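Local coordinates for protein epoxide hydrolase (Aspergillus niger, PDB 3G02) that probably opens epoxides by hydrolysis to vicinal diols, as an alpha/beta hydrolase enzyme altered by directed evolution for enantioselectivity, at residues A[192-197]-A[312-317]; A[198-203]-A[212-217]; A[163-166]-A[171-174]. The protein carries 9 engineered substitutions. All blocks are in the same frame, centred on the assembly; numbering follows the deposited sequence. Where two conformers were deposited one is given.

Contact 1 (A[192-197]-A[312-317]); sequences GDIGSF and IHTYRE. With FMT (formic acid), chain C.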
loop_
_atom_site.group_PDB
_atom_site.type_symbol
_atom_site.label_atom_id
_atom_site.label_comp_id
_atom_site.label_asym_id
_atom_site.label_seq_id
_atom_site.Cartn_x
_atom_site.Cartn_y
_atom_site.Cartn_z
ATOM N N GLY A 192 11.361 17.189 -11.936
ATOM C CA GLY A 192 11.009 15.808 -12.240
ATOM C C GLY A 192 10.026 15.327 -11.192
ATOM O O GLY A 192 9.888 15.950 -10.135
ATOM N N ASP A 193 9.336 14.229 -11.491
ATOM C CA ASP A 193 8.402 13.609 -10.553
ATOM C C ASP A 193 7.388 14.637 -10.024
ATOM O O ASP A 193 6.866 15.448 -10.797
ATOM C CB ASP A 193 9.181 12.925 -9.427
ATOM C CG ASP A 193 8.382 11.843 -8.756
ATOM O OD1 ASP A 193 8.158 10.805 -9.403
ATOM O OD2 ASP A 193 7.965 12.040 -7.598
ATOM N N ILE A 194 7.110 14.622 -8.721
ATOM C CA ILE A 194 6.186 15.589 -8.124
ATOM C C ILE A 194 6.677 17.016 -8.380
ATOM O O ILE A 194 5.880 17.915 -8.646
ATOM C CB ILE A 194 5.976 15.312 -6.621
ATOM C CG1 ILE A 194 5.265 13.967 -6.442
ATOM C CG2 ILE A 194 5.168 16.438 -5.953
ATOM C CD1 ILE A 194 5.362 13.389 -5.039
ATOM N N GLY A 195 7.995 17.200 -8.350
ATOM C CA GLY A 195 8.604 18.488 -8.677
ATOM C C GLY A 195 8.215 19.034 -10.044
ATOM O O GLY A 195 8.214 20.249 -10.239
ATOM N N SER A 196 7.915 18.144 -10.990
ATOM C CA SER A 196 7.429 18.563 -12.309
ATOM C C SER A 196 6.103 19.289 -12.183
ATOM O O SER A 196 5.915 20.351 -12.780
ATOM C CB SER A 196 7.273 17.374 -13.259
ATOM O OG SER A 196 8.519 16.970 -13.790
ATOM N N PHE A 197 5.189 18.720 -11.398
ATOM C CA PHE A 197 3.873 19.328 -11.236
ATOM C C PHE A 197 3.978 20.654 -10.493
ATOM O O PHE A 197 3.314 21.617 -10.865
ATOM C CB PHE A 197 2.841 18.397 -10.587
ATOM C CG PHE A 197 1.422 18.838 -10.832
ATOM C CD1 PHE A 197 0.724 18.390 -11.950
ATOM C CD2 PHE A 197 0.805 19.748 -9.977
ATOM C CE1 PHE A 197 -0.581 18.818 -12.196
ATOM C CE2 PHE A 197 -0.504 20.180 -10.210
ATOM C CZ PHE A 197 -1.193 19.714 -11.321
ATOM N N ILE A 312 4.357 12.649 1.908
ATOM C CA ILE A 312 3.337 12.088 1.022
ATOM C C ILE A 312 2.041 12.902 0.939
ATOM O O ILE A 312 1.110 12.512 0.236
ATOM C CB ILE A 312 3.060 10.598 1.337
ATOM C CG1 ILE A 312 2.572 10.415 2.781
ATOM C CG2 ILE A 312 4.321 9.759 1.054
ATOM C CD1 ILE A 312 2.066 9.018 3.075
ATOM N N HIS A 313 2.007 14.056 1.608
ATOM C CA HIS A 313 0.803 14.899 1.628
ATOM C C HIS A 313 0.293 15.262 0.237
ATOM O O HIS A 313 -0.913 15.402 0.033
ATOM C CB HIS A 313 1.012 16.170 2.476
ATOM C CG HIS A 313 2.038 17.121 1.930
ATOM N ND1 HIS A 313 3.387 16.990 2.186
ATOM C CD2 HIS A 313 1.908 18.236 1.170
ATOM C CE1 HIS A 313 4.044 17.971 1.591
ATOM N NE2 HIS A 313 3.170 18.742 0.970
ATOM N N THR A 314 1.209 15.399 -0.716
ATOM C CA THR A 314 0.845 15.832 -2.059
ATOM C C THR A 314 0.099 14.773 -2.857
ATOM O O THR A 314 -0.592 15.103 -3.817
ATOM C CB THR A 314 2.077 16.236 -2.873
ATOM O OG1 THR A 314 3.040 15.185 -2.797
ATOM C CG2 THR A 314 2.681 17.525 -2.322
ATOM N N TYR A 315 0.236 13.505 -2.474
ATOM C CA TYR A 315 -0.342 12.431 -3.279
ATOM C C TYR A 315 -1.854 12.517 -3.457
ATOM O O TYR A 315 -2.365 12.196 -4.522
ATOM C CB TYR A 315 0.058 11.059 -2.738
ATOM C CG TYR A 315 1.427 10.634 -3.200
ATOM C CD1 TYR A 315 2.572 11.123 -2.574
ATOM C CD2 TYR A 315 1.581 9.755 -4.273
ATOM C CE1 TYR A 315 3.839 10.738 -3.001
ATOM C CE2 TYR A 315 2.840 9.366 -4.710
ATOM C CZ TYR A 315 3.963 9.864 -4.070
ATOM O OH TYR A 315 5.219 9.486 -4.488
ATOM N N ARG A 316 -2.565 12.960 -2.425
ATOM C CA ARG A 316 -4.024 13.070 -2.531
ATOM C C ARG A 316 -4.463 14.101 -3.575
ATOM O O ARG A 316 -5.596 14.049 -4.050
ATOM C CB ARG A 316 -4.673 13.328 -1.173
ATOM C CG ARG A 316 -4.145 14.527 -0.418
ATOM C CD ARG A 316 -4.789 14.558 0.941
ATOM N NE ARG A 316 -4.230 15.553 1.851
ATOM C CZ ARG A 316 -3.210 15.335 2.677
ATOM N NH1 ARG A 316 -2.593 14.158 2.694
ATOM N NH2 ARG A 316 -2.797 16.301 3.484
ATOM N N GLU A 317 -3.561 15.013 -3.938
ATOM C CA GLU A 317 -3.795 15.942 -5.051
ATOM C C GLU A 317 -3.103 15.499 -6.343
ATOM O O GLU A 317 -3.608 15.748 -7.440
ATOM C CB GLU A 317 -3.328 17.352 -4.692
ATOM C CG GLU A 317 -4.129 18.020 -3.590
ATOM C CD GLU A 317 -3.897 19.518 -3.518
ATOM O OE1 GLU A 317 -2.932 20.007 -4.147
ATOM O OE2 GLU A 317 -4.687 20.202 -2.831
HETATM C C FMT C . 6.263 9.230 -7.401
HETATM O O1 FMT C . 6.644 9.032 -8.550
HETATM O O2 FMT C . 5.472 8.473 -6.834
#

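Contact 2 (A[198-203]-A[212-217]); sequences VGRLLG and VHLNFC. Engineered in segment 212-217: Phe216 (natural residue Leu). With FMT (formic acid), chain D.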
loop_
_atom_site.group_PDB
_atom_site.type_symbol
_atom_site.label_atom_id
_atom_site.label_comp_id
_atom_site.label_asym_id
_atom_site.label_seq_id
_atom_site.Cartn_x
_atom_site.Cartn_y
_atom_site.Cartn_z
ATOM N N VAL A 198 4.824 20.705 -9.465
ATOM C CA VAL A 198 5.143 21.973 -8.803
ATOM C C VAL A 198 5.699 22.962 -9.833
ATOM O O VAL A 198 5.259 24.115 -9.892
ATOM C CB VAL A 198 6.120 21.777 -7.624
ATOM C CG1 VAL A 198 6.496 23.114 -6.981
ATOM C CG2 VAL A 198 5.503 20.855 -6.579
ATOM N N GLY A 199 6.631 22.496 -10.666
ATOM C CA GLY A 199 7.179 23.314 -11.754
ATOM C C GLY A 199 6.138 23.806 -12.749
ATOM O O GLY A 199 6.200 24.954 -13.201
ATOM N N ARG A 200 5.187 22.942 -13.096
ATOM C CA ARG A 200 4.088 23.318 -13.983
ATOM C C ARG A 200 3.279 24.468 -13.382
ATOM O O ARG A 200 2.989 25.451 -14.069
ATOM C CB ARG A 200 3.178 22.117 -14.272
ATOM C CG ARG A 200 1.993 22.439 -15.188
ATOM C CD ARG A 200 1.272 21.189 -15.677
ATOM N NE ARG A 200 2.095 20.401 -16.595
ATOM C CZ ARG A 200 2.170 20.596 -17.910
ATOM N NH1 ARG A 200 1.461 21.558 -18.496
ATOM N NH2 ARG A 200 2.952 19.818 -18.649
ATOM N N LEU A 201 2.929 24.345 -12.103
ATOM C CA LEU A 201 2.157 25.384 -11.413
ATOM C C LEU A 201 2.913 26.711 -11.352
ATOM O O LEU A 201 2.316 27.784 -11.514
ATOM C CB LEU A 201 1.752 24.931 -10.008
ATOM C CG LEU A 201 0.782 23.751 -9.902
ATOM C CD1 LEU A 201 0.589 23.373 -8.448
ATOM C CD2 LEU A 201 -0.563 24.060 -10.557
ATOM N N LEU A 202 4.223 26.637 -11.131
ATOM C CA LEU A 202 5.074 27.827 -11.170
ATOM C C LEU A 202 5.061 28.480 -12.554
ATOM O O LEU A 202 4.923 29.703 -12.671
ATOM C CB LEU A 202 6.503 27.486 -10.732
ATOM C CG LEU A 202 6.641 27.124 -9.246
ATOM C CD1 LEU A 202 7.963 26.436 -8.957
ATOM C CD2 LEU A 202 6.465 28.354 -8.358
ATOM N N GLY A 203 5.185 27.665 -13.598
ATOM C CA GLY A 203 5.117 28.163 -14.970
ATOM C C GLY A 203 3.779 28.807 -15.290
ATOM O O GLY A 203 3.721 29.844 -15.954
ATOM N N VAL A 212 10.294 26.775 -17.824
ATOM C CA VAL A 212 10.222 25.486 -17.132
ATOM C C VAL A 212 10.827 24.373 -17.986
ATOM O O VAL A 212 10.445 24.189 -19.140
ATOM C CB VAL A 212 8.756 25.113 -16.759
ATOM C CG1 VAL A 212 8.707 23.800 -15.987
ATOM C CG2 VAL A 212 8.114 26.207 -15.925
ATOM N N HIS A 213 11.773 23.636 -17.403
ATOM C CA HIS A 213 12.291 22.416 -18.011
ATOM C C HIS A 213 11.896 21.225 -17.143
ATOM O O HIS A 213 12.124 21.234 -15.928
ATOM C CB HIS A 213 13.811 22.464 -18.168
ATOM C CG HIS A 213 14.396 21.190 -18.691
ATOM N ND1 HIS A 213 14.685 20.114 -17.877
ATOM C CD2 HIS A 213 14.738 20.813 -19.945
ATOM C CE1 HIS A 213 15.178 19.131 -18.608
ATOM N NE2 HIS A 213 15.222 19.530 -19.867
ATOM N N LEU A 214 11.310 20.210 -17.776
ATOM C CA LEU A 214 10.878 18.994 -17.080
ATOM C C LEU A 214 11.516 17.742 -17.664
ATOM O O LEU A 214 11.813 17.685 -18.856
ATOM C CB LEU A 214 9.355 18.845 -17.151
ATOM C CG LEU A 214 8.462 20.000 -16.693
ATOM C CD1 LEU A 214 6.997 19.603 -16.855
ATOM C CD2 LEU A 214 8.759 20.406 -15.257
ATOM N N ASN A 215 11.721 16.732 -16.820
ATOM C CA ASN A 215 12.079 15.398 -17.311
ATOM C C ASN A 215 11.018 14.351 -16.959
ATOM O O ASN A 215 11.284 13.147 -16.981
ATOM C CB ASN A 215 13.474 14.964 -16.839
ATOM C CG ASN A 215 13.579 14.856 -15.331
ATOM O OD1 ASN A 215 13.464 13.769 -14.764
ATOM N ND2 ASN A 215 13.800 15.982 -14.675
ATOM N N PHE A 216 9.813 14.829 -16.652
ATOM C CA PHE A 216 8.703 13.972 -16.264
ATOM C C PHE A 216 7.402 14.713 -16.515
ATOM O O PHE A 216 7.293 15.893 -16.187
ATOM C CB PHE A 216 8.828 13.632 -14.773
ATOM C CG PHE A 216 7.823 12.624 -14.282
ATOM C CD1 PHE A 216 8.122 11.264 -14.295
ATOM C CD2 PHE A 216 6.593 13.037 -13.777
ATOM C CE1 PHE A 216 7.196 10.326 -13.829
ATOM C CE2 PHE A 216 5.662 12.105 -13.318
ATOM C CZ PHE A 216 5.970 10.750 -13.337
ATOM N N CYS A 217 6.428 14.022 -17.099
ATOM C CA CYS A 217 5.084 14.574 -17.268
ATOM C C CYS A 217 4.040 13.535 -16.891
ATOM O O CYS A 217 4.044 12.426 -17.417
ATOM C CB CYS A 217 4.860 15.070 -18.701
ATOM S SG CYS A 217 3.233 15.857 -18.941
HETATM C C FMT D . 3.719 17.606 -14.904
HETATM O O1 FMT D . 3.766 16.419 -14.582
HETATM O O2 FMT D . 3.290 18.003 -15.988
#

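Contact 3 (A[163-166]-A[171-174]); sequences KDFG and ARVV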
loop_
_atom_site.group_PDB
_atom_site.type_symbol
_atom_site.label_atom_id
_atom_site.label_comp_id
_atom_site.label_asym_id
_atom_site.label_seq_id
_atom_site.Cartn_x
_atom_site.Cartn_y
_atom_site.Cartn_z
ATOM N N LYS A 163 -3.605 22.472 9.226
ATOM C CA LYS A 163 -4.291 22.757 7.968
ATOM C C LYS A 163 -3.772 21.850 6.862
ATOM O O LYS A 163 -2.648 21.348 6.939
ATOM C CB LYS A 163 -4.134 24.234 7.562
ATOM C CG LYS A 163 -2.685 24.710 7.438
ATOM C CD LYS A 163 -2.575 26.120 6.850
ATOM C CE LYS A 163 -2.429 26.084 5.330
ATOM N NZ LYS A 163 -1.979 27.395 4.773
ATOM N N ASP A 164 -4.605 21.645 5.846
ATOM C CA ASP A 164 -4.231 20.882 4.663
ATOM C C ASP A 164 -3.155 21.644 3.884
ATOM O O ASP A 164 -3.016 22.862 4.025
ATOM C CB ASP A 164 -5.473 20.626 3.802
ATOM C CG ASP A 164 -5.284 19.499 2.792
ATOM O OD1 ASP A 164 -4.314 18.717 2.892
ATOM O OD2 ASP A 164 -6.131 19.397 1.879
ATOM N N PHE A 165 -2.382 20.913 3.089
ATOM C CA PHE A 165 -1.267 21.478 2.335
ATOM C C PHE A 165 -1.190 20.699 1.032
ATOM O O PHE A 165 -1.217 19.467 1.044
ATOM C CB PHE A 165 0.028 21.313 3.135
ATOM C CG PHE A 165 1.095 22.337 2.821
ATOM C CD1 PHE A 165 1.020 23.632 3.343
ATOM C CD2 PHE A 165 2.192 21.994 2.040
ATOM C CE1 PHE A 165 2.022 24.570 3.076
ATOM C CE2 PHE A 165 3.196 22.922 1.765
ATOM C CZ PHE A 165 3.113 24.210 2.283
ATOM N N GLY A 166 -1.113 21.407 -0.090
ATOM C CA GLY A 166 -1.155 20.760 -1.394
ATOM C C GLY A 166 -0.077 21.237 -2.341
ATOM O O GLY A 166 0.891 21.873 -1.926
ATOM N N ALA A 171 4.333 25.064 -4.444
ATOM C CA ALA A 171 4.755 26.031 -5.458
ATOM C C ALA A 171 4.982 27.410 -4.845
ATOM O O ALA A 171 6.001 28.053 -5.105
ATOM C CB ALA A 171 3.740 26.099 -6.586
ATOM N N ARG A 172 4.044 27.849 -4.009
ATOM C CA ARG A 172 4.163 29.145 -3.350
ATOM C C ARG A 172 5.427 29.229 -2.480
ATOM O O ARG A 172 6.105 30.258 -2.453
ATOM C CB ARG A 172 2.905 29.445 -2.532
ATOM C CG ARG A 172 2.836 30.872 -1.986
ATOM C CD ARG A 172 1.583 31.098 -1.145
ATOM N NE ARG A 172 1.540 30.200 0.005
ATOM C CZ ARG A 172 0.741 29.138 0.109
ATOM N NH1 ARG A 172 -0.109 28.838 -0.867
ATOM N NH2 ARG A 172 0.798 28.379 1.193
ATOM N N VAL A 173 5.752 28.138 -1.789
ATOM C CA VAL A 173 6.974 28.064 -0.981
ATOM C C VAL A 173 8.243 28.175 -1.842
ATOM O O VAL A 173 9.171 28.904 -1.489
ATOM C CB VAL A 173 7.011 26.777 -0.110
ATOM C CG1 VAL A 173 8.385 26.577 0.524
ATOM C CG2 VAL A 173 5.931 26.840 0.971
ATOM N N VAL A 174 8.279 27.454 -2.961
ATOM C CA VAL A 174 9.437 27.495 -3.861
ATOM C C VAL A 174 9.616 28.901 -4.444
ATOM O O VAL A 174 10.726 29.438 -4.446
ATOM C CB VAL A 174 9.340 26.431 -4.981
ATOM C CG1 VAL A 174 10.468 26.594 -5.999
ATOM C CG2 VAL A 174 9.382 25.027 -4.388
#

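Contact 1 (A[192-197]-A[312-317])
Ile194 and Thr314 bring the two backbones closest, with 8.1 Å between their CA atoms, so the gap is bridged by side chains alone. Ile194, on helix 194-205, does most of the touching through its CD1: this methyl lies 3.7 Å from Thr314 OG1 and equally far from CE1 of Tyr315, approaching that ring obliquely while the two side chains cross at about a right angle. With CG1 anti to the carbonyl carbon (chi1 -66°), the isoleucine extends its longer branch toward segment 312-317.

The polar ends meet through a formic acid molecule, probably left from crystallisation. Tyr315 OH donates a hydrogen bond of 2.6 Å to its O2, which sits at the edge of the phenol ring, and Tyr252 OH also binds the molecule. The other formic acid oxygen, O1, is 2.5 Å from Asp193 OD1. Asp193 OD2 is held from the protein side, by Trp118 N and by Ile194 N at 2.9 Å, the latter coming from above the carboxylate plane. Two amides thus grip OD2, which probably limits the rotation of the carboxylate, while OD1 faces the formic acid. The positive phi of Asp193 (53°), the predicted nucleophile, is consistent with a nucleophile elbow, the strained turn between strand and helix; Tyr315, a predicted proton donor, faces it across the probable active site of an alpha/beta hydrolase fold epoxide hydrolase.

Contact 2 (A[198-203]-A[212-217])
Val212 packs on the side of helix 198-203 where two glycines, Gly199 and Gly203, face strand 212-214. Its CG2 lies 3.6 Å from Gly199 O and 3.7 Å from Gly203 CA, while CG1 stands beside the Gly199 carbonyl. Because neither glycine has a side chain, the valine methyls reach the helix backbone itself. The helix and strand segments run nearly antiparallel, their axes 8.7 Å apart at an angle of 160°.

Arg200 is the long side chain of the contact. From CB it extends past CG and CD, with CG anti to the backbone N, and then bends at chi3 (-68°), turning the guanidinium toward the loop that follows the strand. CD passes 3.8 Å from O2 of a bound formic acid, probably a crystallisation component. NE donates to the same O2 at 2.7 Å with an N-H...O angle of 158°; the acceptor lies at the edge of the guanidinium, near its plane. NH2 adds a weak bond to O2 and approaches Cys217 SG at 4.0 Å and, more loosely, Leu214 CD1, both obliquely. NH1 turns to the backbone carbonyls of Thr361 and Leu335.

The formic acid is also hydrogen-bonded to Asn218 N, the residue just after segment 212-217. Within this beta-alpha-beta unit, then, apolar contact on glycine joins helix to strand, whereas a buried arginine gathers oxygen acceptors around its head. Such neighbours would probably stabilise its positive charge and favour an acid bound here as formate.

Contact 3 (A[163-166]-A[171-174])
The Phe165 ring meets Val173 at its edge, near the ring plane, and Arg172 obliquely. CG2 of Val173 comes 4.1 Å from CZ, the far corner of the phenyl group, and the two side chains cross at about a right angle. Arg172 brings NH2 to within 4.4 Å of Phe165 CE1, with the guanidinium also inclined to the line of approach, so the pair is a loose van der Waals contact. Phe165 reaches the helix because its CG is anti to the backbone N (chi1 -154°), which carries the ring forward from an otherwise extended loop.

The arginine finds its polar partners elsewhere: NE makes a salt bridge to Glu93 and NH1 another to Asp169. These acids probably hold the guanidinium in place and would ease the repulsion between Arg172 and Lys163, whose NZ is 4.6 Å from Arg172 NH2.

On the loop side, Phe165 N makes a weak bond of 2.9 Å to Asp164 OD1. Gly166 then takes the N-cap position of helix 167-180, with its N bonded to Asp169 OD2. By reaching Arg172 and Val173, the ring lies back against the helix that its own loop leads into. Pro151, Pro159 and Pro160 and Leu95 of strand 95-102 also pack on Phe165, Ile97 of that strand touches Val173, and Ala171 packs against helix 194-205.

Contacts 1 and 2 share helix 194-205: its start serves the predicted active site and its later turns pack on strand 209-214. Ser196 OG probably bonds to Phe216 O, an engineered residue's carbonyl, tying the two together. Each of these buried contacts combines apolar packing with polar atoms that bind formic acid. Contact 3 lies farther from the chain centre; its phenylalanine and valine are buried, but its arginine is partly exposed, and it binds no formic acid. Ala171 joins contact 3 to contact 2 by packing on Val198 and Leu202, while a salt bridge from Arg316 to Asp164 joins it to contact 1 near the second subunit.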